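Local atomic coordinates of alpha-galacturonidase (Bacillus subtilis, PDB entry 3FEF), a protein that hydrolyses alpha-1,4-linked di-galacturonate as an alpha-galacturonidase of glycosyl hydrolase family 4, using NAD(+) and manganese. Residues Glu275-Pro280 against Glu386-Arg391; Cys101-Ser106 against Val111-Ile116. All coordinates share one frame; numbering follows the deposited sequence.

In the fold
Contacts 1 and 2 lie side by side, their centres 13 Å apart. Contact 2 belongs to the N-terminal Rossmann-type part of the chain, contact 1 to the C-terminal family 4 domain. They meet directly. E275 OE2 lies 3.3 Å from S106 OG, a probable hydrogen bond, and F276 CE1 packs 3.8 Å from V111 CG1. Both contacts are near the active site without forming the metal site, where C169 and H206 hold a magnesium ion in this structure. The side chain of F276 comes within about 4 Å of that of H206 and about 9 Å of the ion. The side chain of V111 is about 12 Å from the ion.

Contact 1 of 2, residues Glu275-Pro280 against Glu386-Arg391; sequences EFLPGP and EMLAAR
L388 and L277 cross at about a right angle, L388 presenting CD1 to the CB and CD2 of L277. The L388 side chain points from its helix toward the loop, and its two methyls part there. CD1 goes to L277, 3.9 Å from L277 CB and 4.2 Å from L277 CD2. CD2 goes to the backbone instead, where it packs 3.9 Å from F276 O. The first torsion of L388 (chi1 -78°) sets CG opposite the carbonyl carbon and beside the backbone N; the second (chi2 157°) then sets the two methyls. Both leucines are buried; Y262 of helix 253-262 touches both, and L258 of the same helix touches L277.

The contact joins two parts of the C-terminal family 4 glycosyl hydrolase domain: the loop that follows helix 270-273 and the long helix 383-405. It is small and has no hydrogen bond between the two segments. A polar link comes one helical turn after L388, where H392 NE2 donates to F276 O. That carbonyl oxygen therefore has a methyl and an imidazole N-H as neighbours.

The F276 ring takes no close part in the leucine contact. It stacks on F207 and meets H392 edge-to-face, beside the metal ligand H206. Just before F276 in the chain, E275 OE2 accepts from the backbone N of V107 and of G108. At the helix, R391 NE donates to N417 O of its own chain, and R391 NH1 to N417 OD1 of the second subunit.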
loop_
_atom_site.group_PDB
_atom_site.type_symbol
_atom_site.label_atom_id
_atom_site.label_comp_id
_atom_site.label_asym_id
_atom_site.label_seq_id
_atom_site.Cartn_x
_atom_site.Cartn_y
_atom_site.Cartn_z
ATOM N N GLU A 275 -6.968 -30.819 1.888
ATOM C CA GLU A 275 -5.626 -30.695 2.447
ATOM C C GLU A 275 -5.326 -29.314 3.049
ATOM O O GLU A 275 -4.261 -29.121 3.650
ATOM C CB GLU A 275 -4.591 -31.026 1.378
ATOM C CG GLU A 275 -4.952 -32.254 0.554
ATOM C CD GLU A 275 -3.744 -32.851 -0.126
ATOM O OE1 GLU A 275 -3.269 -32.270 -1.134
ATOM O OE2 GLU A 275 -3.262 -33.897 0.359
ATOM N N PHE A 276 -6.244 -28.358 2.876
ATOM C CA PHE A 276 -5.963 -26.957 3.239
ATOM C C PHE A 276 -6.452 -26.547 4.620
ATOM O O PHE A 276 -6.094 -25.475 5.088
ATOM C CB PHE A 276 -6.535 -25.973 2.202
ATOM C CG PHE A 276 -5.726 -25.890 0.941
ATOM C CD1 PHE A 276 -4.815 -24.873 0.754
ATOM C CD2 PHE A 276 -5.882 -26.836 -0.055
ATOM C CE1 PHE A 276 -4.084 -24.795 -0.392
ATOM C CE2 PHE A 276 -5.129 -26.776 -1.201
ATOM C CZ PHE A 276 -4.231 -25.752 -1.375
ATOM N N LEU A 277 -7.277 -27.372 5.258
ATOM C CA LEU A 277 -7.864 -26.993 6.542
ATOM C C LEU A 277 -8.145 -28.140 7.475
ATOM O O LEU A 277 -8.192 -29.283 7.062
ATOM C CB LEU A 277 -9.154 -26.183 6.363
ATOM C CG LEU A 277 -10.066 -26.344 5.148
ATOM C CD1 LEU A 277 -10.317 -27.794 4.788
ATOM C CD2 LEU A 277 -11.372 -25.595 5.433
ATOM N N PRO A 278 -8.344 -27.820 8.762
ATOM C CA PRO A 278 -8.763 -28.805 9.754
ATOM C C PRO A 278 -10.111 -29.407 9.364
ATOM O O PRO A 278 -11.018 -28.679 8.948
ATOM C CB PRO A 278 -8.941 -27.961 11.033
ATOM C CG PRO A 278 -8.106 -26.766 10.816
ATOM C CD PRO A 278 -8.194 -26.478 9.346
ATOM N N GLY A 279 -10.243 -30.716 9.504
ATOM C CA GLY A 279 -11.521 -31.375 9.298
ATOM C C GLY A 279 -11.385 -32.864 9.541
ATOM O O GLY A 279 -10.280 -33.364 9.697
ATOM N N PRO A 280 -12.515 -33.578 9.583
ATOM C CA PRO A 280 -12.490 -35.037 9.664
ATOM C C PRO A 280 -12.123 -35.663 8.328
ATOM O O PRO A 280 -11.925 -36.876 8.250
ATOM C CB PRO A 280 -13.941 -35.399 10.005
ATOM C CG PRO A 280 -14.761 -34.208 9.564
ATOM C CD PRO A 280 -13.870 -33.022 9.764
ATOM N N GLU A 386 -9.856 -16.378 3.921
ATOM C CA GLU A 386 -8.748 -15.452 3.719
ATOM C C GLU A 386 -7.671 -15.638 4.809
ATOM O O GLU A 386 -6.473 -15.556 4.544
ATOM C CB GLU A 386 -9.287 -14.010 3.685
ATOM C CG GLU A 386 -8.251 -12.912 3.757
ATOM C CD GLU A 386 -8.892 -11.554 4.009
ATOM O OE1 GLU A 386 -9.638 -11.031 3.139
ATOM O OE2 GLU A 386 -8.659 -11.001 5.093
HETATM N N MSE A 387 -8.093 -15.918 6.029
HETATM C CA MSE A 387 -7.139 -16.252 7.083
HETATM C C MSE A 387 -6.339 -17.512 6.742
HETATM O O MSE A 387 -5.118 -17.563 6.889
HETATM C CB MSE A 387 -7.859 -16.428 8.423
HETATM C CG MSE A 387 -8.447 -15.141 8.990
HETATM SE SE MSE A 387 -9.910 -15.507 10.257
HETATM C CE MSE A 387 -8.930 -16.705 11.438
ATOM N N LEU A 388 -7.023 -18.544 6.267
ATOM C CA LEU A 388 -6.296 -19.737 5.875
ATOM C C LEU A 388 -5.357 -19.465 4.686
ATOM O O LEU A 388 -4.211 -19.948 4.653
ATOM C CB LEU A 388 -7.275 -20.884 5.588
ATOM C CG LEU A 388 -7.827 -21.549 6.856
ATOM C CD1 LEU A 388 -9.168 -22.253 6.594
ATOM C CD2 LEU A 388 -6.788 -22.508 7.468
ATOM N N ALA A 389 -5.838 -18.700 3.712
ATOM C CA ALA A 389 -5.078 -18.474 2.475
ATOM C C ALA A 389 -3.818 -17.653 2.759
ATOM O O ALA A 389 -2.780 -17.939 2.185
ATOM C CB ALA A 389 -5.924 -17.789 1.427
ATOM N N ALA A 390 -3.916 -16.648 3.646
ATOM C CA ALA A 390 -2.748 -15.866 4.041
ATOM C C ALA A 390 -1.724 -16.766 4.716
ATOM O O ALA A 390 -0.523 -16.654 4.505
ATOM C CB ALA A 390 -3.138 -14.679 4.972
ATOM N N ARG A 391 -2.215 -17.687 5.519
ATOM C CA ARG A 391 -1.346 -18.641 6.175
ATOM C C ARG A 391 -0.560 -19.536 5.193
ATOM O O ARG A 391 0.652 -19.676 5.315
ATOM C CB ARG A 391 -2.187 -19.463 7.123
ATOM C CG ARG A 391 -1.397 -20.491 7.877
ATOM C CD ARG A 391 -2.169 -20.902 9.096
ATOM N NE ARG A 391 -1.586 -22.114 9.642
ATOM C CZ ARG A 391 -2.230 -22.934 10.460
ATOM N NH1 ARG A 391 -3.487 -22.689 10.820
ATOM N NH2 ARG A 391 -1.611 -24.011 10.895
#

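Contact 2 of 2, residues Cys101-Ser106 against Val111-Ile116; sequences CGIYQS and VGPGGI
Q105 OE1 accepts the backbone N-H of G114 over 2.9 Å, with an angle of 153° at the hydrogen. The N-H arrives in the carbonyl plane, on a lone pair, with 124° at the oxygen. CG of Q105 is anti to the carbonyl carbon (chi1 -66°) and the chain runs extended from there, which brings the amide to the first turn of helix 112-136. The amino end of the helix would probably favour an oxygen placed here.

P113 has no N-H to offer. Its ring lies against the glutamine amide, with P113 CG 3.9 Å from Q105 CD. I103 adds an apolar touch to the same ring: its CG2 methyl reaches P113 CG at 3.9 Å. G112 and G114 make room for the amide: a CB on either would come tight against Q105 OE1. At G115 the limit is within its own segment, where a CB would clash with V111 O. G115 N donates to that oxygen in the opening turn.

The other end of the amide is also held. Q105 NE2 donates to D94 O, and weakly to V95 O, near the end of helix 88-96. One side chain thus ties two helices together and has its flip fixed. With an alanine here, G114 N would probably lose its acceptor, D94 O would lose the amide N-H that Q105 gives it, and a gap would be likely to open beside P113.

G112 N has its own partner, D418 OD2. The arrangement lies in the crossover from strand 78-81 to the parallel neighbouring strand 141-144, a beta-alpha-beta connection of the Rossmann fold, and G115 sits about 8 Å from the side chain of N147, a probable substrate-binding residue.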
loop_
_atom_site.group_PDB
_atom_site.type_symbol
_atom_site.label_atom_id
_atom_site.label_comp_id
_atom_site.label_asym_id
_atom_site.label_seq_id
_atom_site.Cartn_x
_atom_site.Cartn_y
_atom_site.Cartn_z
ATOM N N CYS A 101 3.554 -40.572 11.595
ATOM C CA CYS A 101 3.195 -39.616 12.650
ATOM C C CYS A 101 1.709 -39.319 12.671
ATOM O O CYS A 101 1.283 -38.360 13.309
ATOM C CB CYS A 101 3.927 -38.295 12.466
ATOM S SG CYS A 101 5.705 -38.458 12.482
ATOM N N GLY A 102 0.924 -40.105 11.945
ATOM C CA GLY A 102 -0.529 -39.933 11.962
ATOM C C GLY A 102 -1.096 -38.929 10.968
ATOM O O GLY A 102 -2.279 -38.589 11.031
ATOM N N ILE A 103 -0.263 -38.460 10.046
ATOM C CA ILE A 103 -0.688 -37.474 9.064
ATOM C C ILE A 103 -1.000 -38.120 7.723
ATOM O O ILE A 103 -0.113 -38.706 7.098
ATOM C CB ILE A 103 0.406 -36.412 8.845
ATOM C CG1 ILE A 103 0.647 -35.639 10.149
ATOM C CG2 ILE A 103 0.019 -35.478 7.681
ATOM C CD1 ILE A 103 1.859 -34.753 10.118
ATOM N N TYR A 104 -2.262 -38.022 7.299
ATOM C CA TYR A 104 -2.672 -38.492 5.985
ATOM C C TYR A 104 -2.820 -37.360 4.990
ATOM O O TYR A 104 -3.180 -36.235 5.346
ATOM C CB TYR A 104 -3.966 -39.299 6.080
ATOM C CG TYR A 104 -3.711 -40.586 6.803
ATOM C CD1 TYR A 104 -3.591 -41.778 6.111
ATOM C CD2 TYR A 104 -3.505 -40.597 8.175
ATOM C CE1 TYR A 104 -3.317 -42.953 6.768
ATOM C CE2 TYR A 104 -3.233 -41.770 8.840
ATOM C CZ TYR A 104 -3.140 -42.938 8.125
ATOM O OH TYR A 104 -2.869 -44.108 8.765
ATOM N N GLN A 105 -2.525 -37.678 3.743
ATOM C CA GLN A 105 -2.589 -36.733 2.656
ATOM C C GLN A 105 -3.284 -37.408 1.487
ATOM O O GLN A 105 -3.030 -38.573 1.190
ATOM C CB GLN A 105 -1.176 -36.320 2.242
ATOM C CG GLN A 105 -0.421 -35.537 3.302
ATOM C CD GLN A 105 1.006 -35.245 2.880
ATOM O OE1 GLN A 105 1.317 -34.140 2.431
ATOM N NE2 GLN A 105 1.876 -36.243 2.999
ATOM N N SER A 106 -4.154 -36.679 0.813
ATOM C CA SER A 106 -4.874 -37.261 -0.302
ATOM C C SER A 106 -4.104 -37.095 -1.608
ATOM O O SER A 106 -4.205 -37.926 -2.498
ATOM C CB SER A 106 -6.267 -36.638 -0.412
ATOM O OG SER A 106 -6.181 -35.224 -0.408
ATOM N N VAL A 111 0.118 -28.615 -0.647
ATOM C CA VAL A 111 0.469 -28.169 0.708
ATOM C C VAL A 111 0.711 -29.389 1.593
ATOM O O VAL A 111 1.004 -30.473 1.092
ATOM C CB VAL A 111 -0.600 -27.269 1.346
ATOM C CG1 VAL A 111 -0.623 -25.908 0.655
ATOM C CG2 VAL A 111 -1.964 -27.924 1.293
ATOM N N GLY A 112 0.594 -29.223 2.902
ATOM C CA GLY A 112 0.899 -30.325 3.811
ATOM C C GLY A 112 2.390 -30.639 3.714
ATOM O O GLY A 112 3.136 -29.947 2.989
ATOM N N PRO A 113 2.848 -31.667 4.457
ATOM C CA PRO A 113 4.260 -32.048 4.453
ATOM C C PRO A 113 4.776 -32.372 3.050
ATOM O O PRO A 113 5.834 -31.900 2.655
ATOM C CB PRO A 113 4.310 -33.291 5.360
ATOM C CG PRO A 113 2.928 -33.528 5.865
ATOM C CD PRO A 113 2.080 -32.339 5.513
ATOM N N GLY A 114 4.034 -33.161 2.284
ATOM C CA GLY A 114 4.460 -33.495 0.923
ATOM C C GLY A 114 4.535 -32.305 -0.007
ATOM O O GLY A 114 5.446 -32.204 -0.845
ATOM N N GLY A 115 3.560 -31.413 0.106
ATOM C CA GLY A 115 3.555 -30.214 -0.705
ATOM C C GLY A 115 4.798 -29.373 -0.428
ATOM O O GLY A 115 5.455 -28.918 -1.353
ATOM N N ILE A 116 5.125 -29.189 0.847
ATOM C CA ILE A 116 6.280 -28.392 1.254
ATOM C C ILE A 116 7.598 -28.999 0.768
ATOM O O ILE A 116 8.419 -28.314 0.163
ATOM C CB ILE A 116 6.355 -28.272 2.785
ATOM C CG1 ILE A 116 5.032 -27.729 3.354
ATOM C CG2 ILE A 116 7.595 -27.459 3.206
ATOM C CD1 ILE A 116 4.979 -26.246 3.607
#